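Local structure of nitrilotriacetate monooxygenase (Burkholderia pseudomallei, 3SDO) at residues F56-Y64 with R76-S84; T90-S101 with S120-V129. The protein probably acts as an FMN-dependent monooxygenase of the NtaA/SnaA/DszA family, inserting an oxygen atom from molecular oxygen into an organic substrate. All blocks are in the same frame, centred on the assembly; numbering follows the deposited sequence.

Contact 1. Residues F56-Y64 with R76-S84; sequences FAFIADSAY and RFEPISLLS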
ATOM      1  N   PHE A  56     -15.764   0.350  -9.276  1.00 16.30           N
ATOM      2  CA  PHE A  56     -14.484   0.175  -8.562  1.00 16.31           C
ATOM      3  C   PHE A  56     -13.318  -0.024  -9.527  1.00 16.48           C
ATOM      4  O   PHE A  56     -13.510  -0.482 -10.653  1.00 16.60           O
ATOM      5  CB  PHE A  56     -14.552  -0.967  -7.510  1.00 15.52           C
ATOM      6  CG  PHE A  56     -14.842  -2.302  -8.073  1.00 16.34           C
ATOM      7  CD1 PHE A  56     -16.141  -2.676  -8.337  1.00 14.97           C
ATOM      8  CD2 PHE A  56     -13.812  -3.201  -8.382  1.00 14.85           C
ATOM      9  CE1 PHE A  56     -16.419  -3.929  -8.884  1.00 17.31           C
ATOM     10  CE2 PHE A  56     -14.087  -4.429  -8.927  1.00 17.56           C
ATOM     11  CZ  PHE A  56     -15.387  -4.797  -9.193  1.00 17.39           C
ATOM     12  N   ALA A  57     -12.135   0.393  -9.080  1.00 15.84           N
ATOM     13  CA  ALA A  57     -10.863   0.047  -9.703  1.00 16.04           C
ATOM     14  C   ALA A  57     -10.272  -1.107  -8.895  1.00 16.72           C
ATOM     15  O   ALA A  57     -10.323  -1.080  -7.659  1.00 16.91           O
ATOM     16  CB  ALA A  57      -9.899   1.274  -9.705  1.00 16.40           C
ATOM     17  N   PHE A  58      -9.735  -2.108  -9.599  1.00 17.41           N
ATOM     18  CA  PHE A  58      -9.152  -3.302  -9.009  1.00 17.84           C
ATOM     19  C   PHE A  58      -7.663  -3.392  -9.396  1.00 18.01           C
ATOM     20  O   PHE A  58      -7.300  -3.316 -10.577  1.00 18.49           O
ATOM     21  CB  PHE A  58      -9.931  -4.553  -9.450  1.00 18.61           C
ATOM     22  CG  PHE A  58      -9.271  -5.869  -9.073  1.00 20.00           C
ATOM     23  CD1 PHE A  58      -8.770  -6.076  -7.802  1.00 24.39           C
ATOM     24  CD2 PHE A  58      -9.159  -6.890  -9.998  1.00 22.78           C
ATOM     25  CE1 PHE A  58      -8.148  -7.285  -7.455  1.00 24.99           C
ATOM     26  CE2 PHE A  58      -8.546  -8.107  -9.669  1.00 23.84           C
ATOM     27  CZ  PHE A  58      -8.037  -8.304  -8.405  1.00 24.90           C
ATOM     28  N   ILE A  59      -6.826  -3.487  -8.371  1.00 17.33           N
ATOM     29  CA  ILE A  59      -5.383  -3.625  -8.485  1.00 17.61           C
ATOM     30  C   ILE A  59      -5.047  -5.035  -8.052  1.00 17.78           C
ATOM     31  O   ILE A  59      -5.099  -5.357  -6.857  1.00 18.13           O
ATOM     32  CB  ILE A  59      -4.641  -2.598  -7.612  1.00 16.83           C
ATOM     33  CG1 ILE A  59      -5.044  -1.175  -8.009  1.00 17.41           C
ATOM     34  CG2 ILE A  59      -3.107  -2.739  -7.760  1.00 16.39           C
ATOM     35  CD1 ILE A  59      -4.764  -0.839  -9.497  1.00 15.82           C
ATOM     36  N   ALA A  60      -4.782  -5.878  -9.049  1.00 17.80           N
ATOM     37  CA  ALA A  60      -4.304  -7.235  -8.861  1.00 18.64           C
ATOM     38  C   ALA A  60      -2.852  -7.170  -8.399  1.00 18.48           C
ATOM     39  O   ALA A  60      -2.232  -6.118  -8.439  1.00 17.92           O
ATOM     40  CB  ALA A  60      -4.410  -8.048 -10.191  1.00 19.06           C
ATOM     41  N   ASP A  61      -2.311  -8.291  -7.958  1.00 19.25           N
ATOM     42  CA  ASP A  61      -0.965  -8.259  -7.411  1.00 20.58           C
ATOM     43  C   ASP A  61      -0.184  -9.553  -7.583  1.00 21.58           C
ATOM     44  O   ASP A  61      -0.773 -10.621  -7.821  1.00 23.83           O
ATOM     45  CB  ASP A  61      -1.037  -7.901  -5.932  1.00 20.05           C
ATOM     46  CG  ASP A  61       0.250  -7.295  -5.421  1.00 20.73           C
ATOM     47  OD1 ASP A  61       0.845  -6.462  -6.156  1.00 19.47           O
ATOM     48  OD2 ASP A  61       0.648  -7.654  -4.295  1.00 17.49           O
ATOM     49  N   SER A  62       1.135  -9.425  -7.475  1.00 21.41           N
ATOM     50  CA  SER A  62       2.057 -10.549  -7.414  1.00 22.76           C
ATOM     51  C   SER A  62       3.232 -10.188  -6.520  1.00 22.62           C
ATOM     52  O   SER A  62       3.491  -9.010  -6.265  1.00 20.91           O
ATOM     53  CB  SER A  62       2.560 -10.906  -8.820  1.00 23.38           C
ATOM     54  OG  SER A  62       3.248  -9.801  -9.413  1.00 23.73           O
ATOM     55  N   ALA A  63       3.946 -11.207  -6.042  1.00 22.83           N
ATOM     56  CA  ALA A  63       5.113 -10.981  -5.193  1.00 23.14           C
ATOM     57  C   ALA A  63       6.235 -11.964  -5.519  1.00 23.79           C
ATOM     58  O   ALA A  63       6.912 -12.448  -4.624  1.00 24.40           O
ATOM     59  CB  ALA A  63       4.728 -11.073  -3.725  1.00 22.82           C
ATOM     60  N   TYR A  64       6.431 -12.218  -6.807  1.00 24.78           N
ATOM     61  CA  TYR A  64       7.430 -13.180  -7.289  1.00 26.14           C
ATOM     62  C   TYR A  64       7.800 -12.836  -8.713  1.00 26.26           C
ATOM     63  O   TYR A  64       6.924 -12.560  -9.540  1.00 26.60           O
ATOM     64  CB  TYR A  64       6.917 -14.622  -7.210  1.00 26.72           C
ATOM     65  CG  TYR A  64       7.981 -15.647  -7.530  1.00 29.64           C
ATOM     66  CD1 TYR A  64       9.087 -15.804  -6.695  1.00 32.07           C
ATOM     67  CD2 TYR A  64       7.897 -16.448  -8.669  1.00 31.95           C
ATOM     68  CE1 TYR A  64      10.071 -16.733  -6.977  1.00 33.87           C
ATOM     69  CE2 TYR A  64       8.896 -17.386  -8.961  1.00 34.48           C
ATOM     70  CZ  TYR A  64       9.977 -17.514  -8.102  1.00 35.32           C
ATOM     71  OH  TYR A  64      10.993 -18.418  -8.366  1.00 40.14           O
ATOM     72  N   ARG A  76       5.721  -3.338 -10.999  1.00 18.59           N
ATOM     73  CA  ARG A  76       4.379  -2.865 -10.731  1.00 18.45           C
ATOM     74  C   ARG A  76       4.386  -2.154  -9.396  1.00 18.35           C
ATOM     75  O   ARG A  76       5.323  -2.335  -8.602  1.00 18.34           O
ATOM     76  CB  ARG A  76       3.385  -4.044 -10.684  1.00 18.39           C
ATOM     77  CG  ARG A  76       3.723  -5.111  -9.657  1.00 18.65           C
ATOM     78  CD  ARG A  76       3.103  -6.505  -9.951  1.00 20.57           C
ATOM     79  NE  ARG A  76       1.644  -6.483 -10.012  1.00 20.67           N
ATOM     80  CZ  ARG A  76       0.874  -7.448 -10.526  1.00 20.95           C
ATOM     81  NH1 ARG A  76      -0.435  -7.283 -10.557  1.00 19.45           N
ATOM     82  NH2 ARG A  76       1.394  -8.563 -11.043  1.00 21.54           N
ATOM     83  N   PHE A  77       3.327  -1.372  -9.145  1.00 17.79           N
ATOM     84  CA  PHE A  77       3.138  -0.725  -7.861  1.00 17.87           C
ATOM     85  C   PHE A  77       2.670  -1.755  -6.846  1.00 17.76           C
ATOM     86  O   PHE A  77       2.189  -2.843  -7.205  1.00 18.68           O
ATOM     87  CB  PHE A  77       2.136   0.447  -7.957  1.00 17.33           C
ATOM     88  CG  PHE A  77       2.694   1.677  -8.643  1.00 18.26           C
ATOM     89  CD1 PHE A  77       3.740   2.400  -8.073  1.00 18.54           C
ATOM     90  CD2 PHE A  77       2.179   2.108  -9.844  1.00 18.38           C
ATOM     91  CE1 PHE A  77       4.254   3.549  -8.716  1.00 19.43           C
ATOM     92  CE2 PHE A  77       2.664   3.250 -10.475  1.00 18.83           C
ATOM     93  CZ  PHE A  77       3.714   3.971  -9.913  1.00 18.34           C
ATOM     94  N   GLU A  78       2.835  -1.425  -5.572  1.00 17.69           N
ATOM     95  CA  GLU A  78       2.274  -2.228  -4.495  1.00 17.29           C
ATOM     96  C   GLU A  78       0.858  -1.674  -4.174  1.00 17.37           C
ATOM     97  O   GLU A  78       0.650  -0.451  -4.223  1.00 17.14           O
ATOM     98  CB  GLU A  78       3.226  -2.198  -3.297  1.00 17.73           C
ATOM     99  CG  GLU A  78       2.746  -2.953  -2.086  1.00 18.28           C
ATOM    100  CD  GLU A  78       1.716  -2.197  -1.283  1.00 17.30           C
ATOM    101  OE1 GLU A  78       1.736  -0.940  -1.272  1.00 17.60           O
ATOM    102  OE2 GLU A  78       0.895  -2.881  -0.643  1.00 17.78           O
ATOM    103  N   PRO A  79      -0.136  -2.561  -3.887  1.00 17.27           N
ATOM    104  CA  PRO A  79      -1.533  -2.076  -3.861  1.00 16.73           C
ATOM    105  C   PRO A  79      -1.955  -1.099  -2.761  1.00 16.68           C
ATOM    106  O   PRO A  79      -2.709  -0.187  -3.059  1.00 16.09           O
ATOM    107  CB  PRO A  79      -2.359  -3.361  -3.756  1.00 16.79           C
ATOM    108  CG  PRO A  79      -1.462  -4.420  -4.358  1.00 17.97           C
ATOM    109  CD  PRO A  79      -0.089  -4.026  -3.853  1.00 17.39           C
ATOM    110  N   ILE A  80      -1.516  -1.269  -1.512  1.00 17.24           N
ATOM    111  CA  ILE A  80      -1.961  -0.351  -0.446  1.00 16.77           C
ATOM    112  C   ILE A  80      -1.472   1.065  -0.751  1.00 17.07           C
ATOM    113  O   ILE A  80      -2.256   2.019  -0.666  1.00 16.17           O
ATOM    114  CB  ILE A  80      -1.494  -0.783   0.947  1.00 17.87           C
ATOM    115  CG1 ILE A  80      -2.132  -2.113   1.331  1.00 17.14           C
ATOM    116  CG2 ILE A  80      -1.783   0.322   2.015  1.00 16.45           C
ATOM    117  CD1 ILE A  80      -3.648  -2.030   1.559  1.00 17.70           C
ATOM    118  N   SER A  81      -0.181   1.199  -1.075  1.00 17.08           N
ATOM    119  CA  SER A  81       0.377   2.486  -1.457  1.00 17.25           C
ATOM    120  C   SER A  81      -0.344   3.073  -2.682  1.00 16.51           C
ATOM    121  O   SER A  81      -0.751   4.234  -2.670  1.00 15.54           O
ATOM    122  CB  SER A  81       1.887   2.415  -1.736  1.00 18.30           C
ATOM    123  OG  SER A  81       2.229   1.404  -2.678  1.00 20.19           O
ATOM    124  N   LEU A  82      -0.494   2.282  -3.740  1.00 15.88           N
ATOM    125  CA  LEU A  82      -1.120   2.799  -4.965  1.00 16.10           C
ATOM    126  C   LEU A  82      -2.564   3.244  -4.706  1.00 15.82           C
ATOM    127  O   LEU A  82      -2.975   4.336  -5.116  1.00 16.61           O
ATOM    128  CB  LEU A  82      -1.053   1.753  -6.101  1.00 15.31           C
ATOM    129  CG  LEU A  82      -1.752   2.124  -7.428  1.00 15.98           C
ATOM    130  CD1 LEU A  82      -1.206   3.385  -8.076  1.00 16.22           C
ATOM    131  CD2 LEU A  82      -1.683   0.940  -8.411  1.00 13.20           C
ATOM    132  N   LEU A  83      -3.330   2.410  -4.011  1.00 16.07           N
ATOM    133  CA  LEU A  83      -4.741   2.694  -3.800  1.00 16.30           C
ATOM    134  C   LEU A  83      -4.953   3.902  -2.876  1.00 16.17           C
ATOM    135  O   LEU A  83      -5.900   4.681  -3.062  1.00 15.39           O
ATOM    136  CB  LEU A  83      -5.440   1.448  -3.252  1.00 16.58           C
ATOM    137  CG  LEU A  83      -5.650   0.351  -4.310  1.00 18.43           C
ATOM    138  CD1 LEU A  83      -6.191  -0.924  -3.634  1.00 18.74           C
ATOM    139  CD2 LEU A  83      -6.593   0.797  -5.440  1.00 17.53           C
ATOM    140  N   SER A  84      -4.037   4.086  -1.929  1.00 15.63           N
ATOM    141  CA  SER A  84      -4.131   5.175  -0.969  1.00 15.53           C
ATOM    142  C   SER A  84      -3.863   6.517  -1.674  1.00 15.69           C
ATOM    143  O   SER A  84      -4.557   7.500  -1.447  1.00 15.27           O
ATOM    144  CB  SER A  84      -3.135   4.950   0.177  1.00 15.59           C
ATOM    145  OG  SER A  84      -3.465   3.800   0.952  1.00 14.99           O
TER
HETATM  146  O   HOH W   1       0.452  -4.633  -8.070  1.00  9.72           O
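Arg76 and Asp61 are brought together by contrasting torsions: CG of Arg76 lies between its own backbone N and carbonyl carbon (chi1 58°) and the chain bends again at chi3, laying the guanidinium along the backbone of Ala60 to Ser62, whereas CG of Asp61 stands opposite the backbone N (chi1 -156°), setting the carboxylate against the ring of Pro79. One guanidinium face is covered by Asp61 CA and by Ser62 N, which sits 3.6 Å above the centre of the Arg76 group and, although buried, has no partner in the model. Arg76 NH2 gives Ser62 OG a bond of 2.8 Å that its bent angle makes weak. Charge attraction links Asp61 OD1 to Arg76 NE over a long 3.9 Å, but the oxygen stands off the guanidinium plane, where no N-H is directed. A water bridges the two groups, 2.9 Å from Arg76 NE, whose N-H it accepts, and 2.7 Å from Asp61 OD1; the carboxylate's strongest partner is Arg111 of the second subunit. Pro79 crosses Asp61 at about a right angle, their CG atoms 3.5 Å apart. Deeper in, the Ile59 and Leu83 side chains lie alongside in opposite senses, Ile59 CG1 3.6 Å from Leu83 CD2, while Ile59 CD1 meets Leu82 CD2. Glu78 caps the helix, its carboxylate accepting from Ile80 N and Ser81 N. Strand 56-59 and helix 79-84 run nearly antiparallel, at 153° with axes 9.8 Å apart, the geometry of a strand and its returning helix in a TIM barrel; Asp61, just beyond the strand's C-terminal end, is a predicted FMN ligand, as expected for the catalytic rim of this luciferase-like fold.

Contact 2. Residues T90-S101 with S120-V129; sequences TSKIGLVGTMSS and SGGRAGWNVV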
ATOM      1  N   THR A  90      -9.389  10.902  -6.320  1.00 17.45           N
ATOM      2  CA  THR A  90     -10.683  10.497  -6.818  1.00 18.13           C
ATOM      3  C   THR A  90     -11.681  10.827  -5.715  1.00 19.70           C
ATOM      4  O   THR A  90     -11.308  11.383  -4.687  1.00 20.17           O
ATOM      5  CB  THR A  90     -10.717   8.985  -7.179  1.00 17.45           C
ATOM      6  OG1 THR A  90     -10.335   8.176  -6.043  1.00 16.89           O
ATOM      7  CG2 THR A  90      -9.800   8.672  -8.374  1.00 17.11           C
ATOM      8  N   SER A  91     -12.943  10.483  -5.911  1.00 20.97           N
ATOM      9  CA  SER A  91     -13.951  10.747  -4.885  1.00 22.27           C
ATOM     10  C   SER A  91     -15.000   9.639  -4.672  1.00 22.15           C
ATOM     11  O   SER A  91     -15.505   9.496  -3.557  1.00 22.51           O
ATOM     12  CB  SER A  91     -14.638  12.085  -5.181  1.00 22.89           C
ATOM     13  OG  SER A  91     -15.199  12.072  -6.469  1.00 24.31           O
ATOM     14  N   LYS A  92     -15.341   8.873  -5.705  1.00 21.55           N
ATOM     15  CA  LYS A  92     -16.448   7.898  -5.607  1.00 21.32           C
ATOM     16  C   LYS A  92     -16.007   6.480  -5.877  1.00 19.82           C
ATOM     17  O   LYS A  92     -16.564   5.533  -5.305  1.00 19.36           O
ATOM     18  CB  LYS A  92     -17.538   8.159  -6.659  1.00 22.63           C
ATOM     19  CG  LYS A  92     -18.293   9.417  -6.589  1.00 27.43           C
ATOM     20  CD  LYS A  92     -19.483   9.382  -7.614  1.00 28.98           C
ATOM     21  CE  LYS A  92     -20.658   8.487  -7.110  1.00 32.06           C
ATOM     22  NZ  LYS A  92     -22.024   8.811  -7.693  1.00 32.49           N
ATOM     23  N   ILE A  93     -15.078   6.311  -6.813  1.00 18.24           N
ATOM     24  CA  ILE A  93     -14.746   4.983  -7.298  1.00 17.08           C
ATOM     25  C   ILE A  93     -14.161   4.100  -6.181  1.00 16.49           C
ATOM     26  O   ILE A  93     -13.353   4.546  -5.359  1.00 17.39           O
ATOM     27  CB  ILE A  93     -13.849   5.035  -8.530  1.00 16.71           C
ATOM     28  CG1 ILE A  93     -13.804   3.677  -9.246  1.00 16.64           C
ATOM     29  CG2 ILE A  93     -12.424   5.478  -8.154  1.00 16.70           C
ATOM     30  CD1 ILE A  93     -13.282   3.769 -10.702  1.00 17.64           C
ATOM     31  N   GLY A  94     -14.588   2.849  -6.138  1.00 15.21           N
ATOM     32  CA  GLY A  94     -14.041   1.899  -5.171  1.00 14.98           C
ATOM     33  C   GLY A  94     -12.589   1.562  -5.449  1.00 14.92           C
ATOM     34  O   GLY A  94     -12.079   1.753  -6.554  1.00 14.31           O
ATOM     35  N   LEU A  95     -11.912   1.081  -4.417  1.00 15.27           N
ATOM     36  CA  LEU A  95     -10.457   0.903  -4.441  1.00 15.14           C
ATOM     37  C   LEU A  95     -10.162  -0.474  -3.900  1.00 15.37           C
ATOM     38  O   LEU A  95     -10.069  -0.657  -2.679  1.00 15.19           O
ATOM     39  CB  LEU A  95      -9.806   1.970  -3.563  1.00 15.11           C
ATOM     40  CG  LEU A  95     -10.178   3.397  -3.950  1.00 15.61           C
ATOM     41  CD1 LEU A  95      -9.853   4.376  -2.782  1.00 15.80           C
ATOM     42  CD2 LEU A  95      -9.445   3.790  -5.239  1.00 13.65           C
ATOM     43  N   VAL A  96     -10.019  -1.434  -4.810  1.00 15.46           N
ATOM     44  CA  VAL A  96      -9.925  -2.828  -4.446  1.00 16.00           C
ATOM     45  C   VAL A  96      -8.512  -3.329  -4.720  1.00 17.24           C
ATOM     46  O   VAL A  96      -7.995  -3.199  -5.840  1.00 16.92           O
ATOM     47  CB  VAL A  96     -10.936  -3.649  -5.230  1.00 15.85           C
ATOM     48  CG1 VAL A  96     -10.819  -5.150  -4.881  1.00 16.19           C
ATOM     49  CG2 VAL A  96     -12.353  -3.112  -4.962  1.00 13.97           C
ATOM     50  N   GLY A  97      -7.913  -3.919  -3.693  1.00 17.43           N
ATOM     51  CA  GLY A  97      -6.550  -4.386  -3.758  1.00 18.47           C
ATOM     52  C   GLY A  97      -6.319  -5.818  -3.362  1.00 18.44           C
ATOM     53  O   GLY A  97      -6.862  -6.318  -2.375  1.00 18.00           O
ATOM     54  N   THR A  98      -5.487  -6.496  -4.134  1.00 19.47           N
ATOM     55  CA  THR A  98      -5.080  -7.853  -3.782  1.00 19.50           C
ATOM     56  C   THR A  98      -4.077  -7.887  -2.622  1.00 19.49           C
ATOM     57  O   THR A  98      -3.137  -7.107  -2.574  1.00 18.38           O
ATOM     58  CB  THR A  98      -4.481  -8.582  -5.012  1.00 20.40           C
ATOM     59  OG1 THR A  98      -5.521  -8.840  -5.954  1.00 23.33           O
ATOM     60  CG2 THR A  98      -3.825  -9.904  -4.624  1.00 19.74           C
ATOM     61  N   MET A  99      -4.272  -8.817  -1.692  1.00 20.22           N
ATOM     62  CA  MET A  99      -3.253  -9.129  -0.707  1.00 20.82           C
ATOM     63  C   MET A  99      -3.405 -10.580  -0.264  1.00 22.13           C
ATOM     64  O   MET A  99      -4.510 -11.066  -0.071  1.00 21.38           O
ATOM     65  CB  MET A  99      -3.304  -8.193   0.496  1.00 20.74           C
ATOM     66  CG  MET A  99      -2.007  -8.228   1.301  1.00 22.96           C
ATOM     67  SD  MET A  99      -2.041  -7.063   2.656  1.00 25.37           S
ATOM     68  CE  MET A  99      -1.849  -5.493   1.799  1.00 23.17           C
ATOM     69  N   SER A 100      -2.270 -11.257  -0.139  1.00 23.20           N
ATOM     70  CA  SER A 100      -2.223 -12.681   0.143  1.00 25.68           C
ATOM     71  C   SER A 100      -2.437 -12.989   1.627  1.00 25.36           C
ATOM     72  O   SER A 100      -1.900 -12.316   2.500  1.00 26.12           O
ATOM     73  CB  SER A 100      -0.861 -13.256  -0.314  1.00 26.79           C
ATOM     74  OG  SER A 100      -0.442 -14.310   0.539  1.00 29.75           O
ATOM     75  N   SER A 101      -3.204 -14.036   1.893  1.00 25.84           N
ATOM     76  CA  SER A 101      -3.414 -14.523   3.244  1.00 26.46           C
ATOM     77  C   SER A 101      -2.181 -15.219   3.794  1.00 26.91           C
ATOM     78  O   SER A 101      -1.995 -15.226   4.986  1.00 27.04           O
ATOM     79  CB  SER A 101      -4.551 -15.547   3.283  1.00 26.92           C
ATOM     80  OG  SER A 101      -5.671 -15.065   2.597  1.00 28.54           O
ATOM     81  N   SER A 120     -10.334   7.028   2.456  1.00 15.42           N
ATOM     82  CA  SER A 120     -11.143   7.066   1.257  1.00 15.91           C
ATOM     83  C   SER A 120     -12.635   7.287   1.526  1.00 16.49           C
ATOM     84  O   SER A 120     -13.404   7.374   0.596  1.00 16.53           O
ATOM     85  CB  SER A 120     -10.978   5.749   0.449  1.00 16.00           C
ATOM     86  OG  SER A 120     -11.583   4.626   1.099  1.00 15.28           O
ATOM     87  N   GLY A 121     -13.055   7.340   2.782  1.00 16.32           N
ATOM     88  CA  GLY A 121     -14.477   7.546   3.080  1.00 16.10           C
ATOM     89  C   GLY A 121     -15.341   6.317   2.801  1.00 16.44           C
ATOM     90  O   GLY A 121     -16.527   6.439   2.459  1.00 17.10           O
ATOM     91  N   GLY A 122     -14.766   5.138   2.962  1.00 15.66           N
ATOM     92  CA  GLY A 122     -15.512   3.892   2.846  1.00 15.28           C
ATOM     93  C   GLY A 122     -15.540   3.293   1.462  1.00 15.93           C
ATOM     94  O   GLY A 122     -16.583   2.796   1.018  1.00 15.39           O
ATOM     95  N   ARG A 123     -14.396   3.297   0.771  1.00 15.62           N
ATOM     96  CA  ARG A 123     -14.328   2.789  -0.581  1.00 15.77           C
ATOM     97  C   ARG A 123     -13.345   1.628  -0.772  1.00 16.19           C
ATOM     98  O   ARG A 123     -13.094   1.220  -1.903  1.00 16.20           O
ATOM     99  CB  ARG A 123     -13.936   3.939  -1.521  1.00 15.55           C
ATOM    100  CG  ARG A 123     -14.985   5.014  -1.652  1.00 16.95           C
ATOM    101  CD  ARG A 123     -14.585   6.027  -2.742  1.00 19.57           C
ATOM    102  NE  ARG A 123     -13.565   6.984  -2.289  1.00 19.20           N
ATOM    103  CZ  ARG A 123     -12.564   7.468  -3.030  1.00 19.30           C
ATOM    104  NH1 ARG A 123     -12.328   7.038  -4.268  1.00 17.69           N
ATOM    105  NH2 ARG A 123     -11.748   8.378  -2.505  1.00 18.46           N
ATOM    106  N   ALA A 124     -12.793   1.095   0.317  1.00 16.37           N
ATOM    107  CA  ALA A 124     -11.808   0.013   0.206  1.00 16.32           C
ATOM    108  C   ALA A 124     -12.435  -1.353  -0.081  1.00 16.29           C
ATOM    109  O   ALA A 124     -13.558  -1.661   0.369  1.00 16.84           O
ATOM    110  CB  ALA A 124     -10.968  -0.065   1.472  1.00 16.60           C
ATOM    111  N   GLY A 125     -11.680  -2.185  -0.787  1.00 16.16           N
ATOM    112  CA  GLY A 125     -12.010  -3.604  -0.975  1.00 16.33           C
ATOM    113  C   GLY A 125     -10.740  -4.429  -0.881  1.00 16.88           C
ATOM    114  O   GLY A 125      -9.663  -3.958  -1.248  1.00 16.39           O
ATOM    115  N   TRP A 126     -10.839  -5.644  -0.339  1.00 16.77           N
ATOM    116  CA  TRP A 126      -9.684  -6.534  -0.258  1.00 16.81           C
ATOM    117  C   TRP A 126      -9.994  -7.775  -1.058  1.00 17.40           C
ATOM    118  O   TRP A 126     -10.984  -8.461  -0.766  1.00 17.23           O
ATOM    119  CB  TRP A 126      -9.357  -6.904   1.211  1.00 17.07           C
ATOM    120  CG  TRP A 126      -8.325  -8.008   1.417  1.00 16.40           C
ATOM    121  CD1 TRP A 126      -7.323  -8.359   0.577  1.00 17.66           C
ATOM    122  CD2 TRP A 126      -8.190  -8.867   2.575  1.00 17.57           C
ATOM    123  NE1 TRP A 126      -6.581  -9.392   1.116  1.00 18.43           N
ATOM    124  CE2 TRP A 126      -7.100  -9.726   2.336  1.00 17.54           C
ATOM    125  CE3 TRP A 126      -8.900  -8.998   3.773  1.00 18.97           C
ATOM    126  CZ2 TRP A 126      -6.711 -10.711   3.245  1.00 18.59           C
ATOM    127  CZ3 TRP A 126      -8.512  -9.957   4.681  1.00 18.44           C
ATOM    128  CH2 TRP A 126      -7.428 -10.813   4.408  1.00 18.86           C
ATOM    129  N   ASN A 127      -9.164  -8.038  -2.077  1.00 17.74           N
ATOM    130  CA  ASN A 127      -9.214  -9.275  -2.832  1.00 18.83           C
ATOM    131  C   ASN A 127      -8.338 -10.279  -2.121  1.00 19.49           C
ATOM    132  O   ASN A 127      -7.106 -10.166  -2.153  1.00 18.66           O
ATOM    133  CB  ASN A 127      -8.750  -9.110  -4.289  1.00 18.94           C
ATOM    134  CG  ASN A 127      -8.741 -10.433  -5.038  1.00 21.66           C
ATOM    135  OD1 ASN A 127      -9.669 -11.248  -4.889  1.00 25.53           O
ATOM    136  ND2 ASN A 127      -7.696 -10.671  -5.836  1.00 18.80           N
ATOM    137  N   VAL A 128      -8.987 -11.227  -1.455  1.00 20.57           N
ATOM    138  CA  VAL A 128      -8.320 -12.259  -0.660  1.00 22.60           C
ATOM    139  C   VAL A 128      -7.787 -13.337  -1.600  1.00 25.14           C
ATOM    140  O   VAL A 128      -8.552 -14.015  -2.279  1.00 24.22           O
ATOM    141  CB  VAL A 128      -9.292 -12.872   0.373  1.00 22.42           C
ATOM    142  CG1 VAL A 128      -8.626 -14.040   1.178  1.00 24.28           C
ATOM    143  CG2 VAL A 128      -9.807 -11.788   1.316  1.00 20.39           C
ATOM    144  N   VAL A 129      -6.463 -13.446  -1.660  1.00 28.07           N
ATOM    145  CA  VAL A 129      -5.815 -14.420  -2.508  1.00 31.38           C
ATOM    146  C   VAL A 129      -5.356 -15.620  -1.677  1.00 34.11           C
ATOM    147  O   VAL A 129      -4.572 -15.477  -0.747  1.00 34.18           O
ATOM    148  CB  VAL A 129      -4.701 -13.752  -3.315  1.00 31.67           C
ATOM    149  CG1 VAL A 129      -3.620 -14.704  -3.653  1.00 33.79           C
ATOM    150  CG2 VAL A 129      -5.318 -13.114  -4.580  1.00 30.46           C
TER
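Parallel pairing of strands 94-100 and 124-129 in the barrel sheet makes this contact, with an arginine at its N-terminal end and a tryptophan reaching along its C-terminal half. Six consecutive bridges, from Leu95 with Ala124 to Ser100 with Val129, establish the register, and the strand axes are inclined by 27°. The backbone ladder starts where Leu95 N donates to Arg123 O and passes through Gly125, Gly97 and Asn127; it weakens at the far end, where Val129 N lies 3.5 Å from Met99 O. The strands come closest at Val96 and Gly125, whose CA atoms are 4.1 Å apart, with Val96 CG2 resting 4.0 Å from Gly125 CA. Helix 106-119 connects the two strands, completing a beta-alpha-beta crossover of the TIM barrel; the helix ends in a Schellman motif, with Gly121 at positive phi. Just beyond it Arg123 extends towards the loop leading into strand 94-100. Arg123 NH1 donates at 2.9 Å to Thr90 OG1, almost in the guanidinium plane and nearly straight (170°), and again to Ile93 O, using a lone pair in the carbonyl plane. Ser91 O lies over one face and Leu95 CD1 over the other; NE bonds back to Ser120 O and NH2 to Ala87 O, so both the position and the rotation of the group are fixed. Further along, Trp126, with CG anti to its backbone N (chi1 170°), runs its indole along the neighbouring strand. Trp126 NE1 reaches Met99 O at 2.9 Å within the ring plane, giving that carbonyl a firmer partner than Val129 N, while Val128 CG2 sits 3.5 Å over the centre of the Trp126 ring. On the opposite face of the sheet, Thr98, a predicted FMN ligand, sets its CG2 3.5 Å from Val129 CG2.

Along the chain, both segments of contact 1 precede those of contact 2; their centres lie about 9 Å apart, and both include strands of one barrel sheet. Strands 56-59 and 94-100 are neighbours in it, joined by probable hydrogen bonds such as Ile59 N to Val96 O at 2.8 Å. Helix 79-88 leads from contact 1 into strand 94-100, and Ile80 CG1 packs on Met99 CE at 3.4 Å, so one helix touches strands of both contacts. Strands 56-59, 94-100 and 124-129 run parallel side by side; Asp61, just past the first, and Thr98, near the end of the second, have side chains about 4 Å apart (nearest atoms), consistent with a shared FMN pocket.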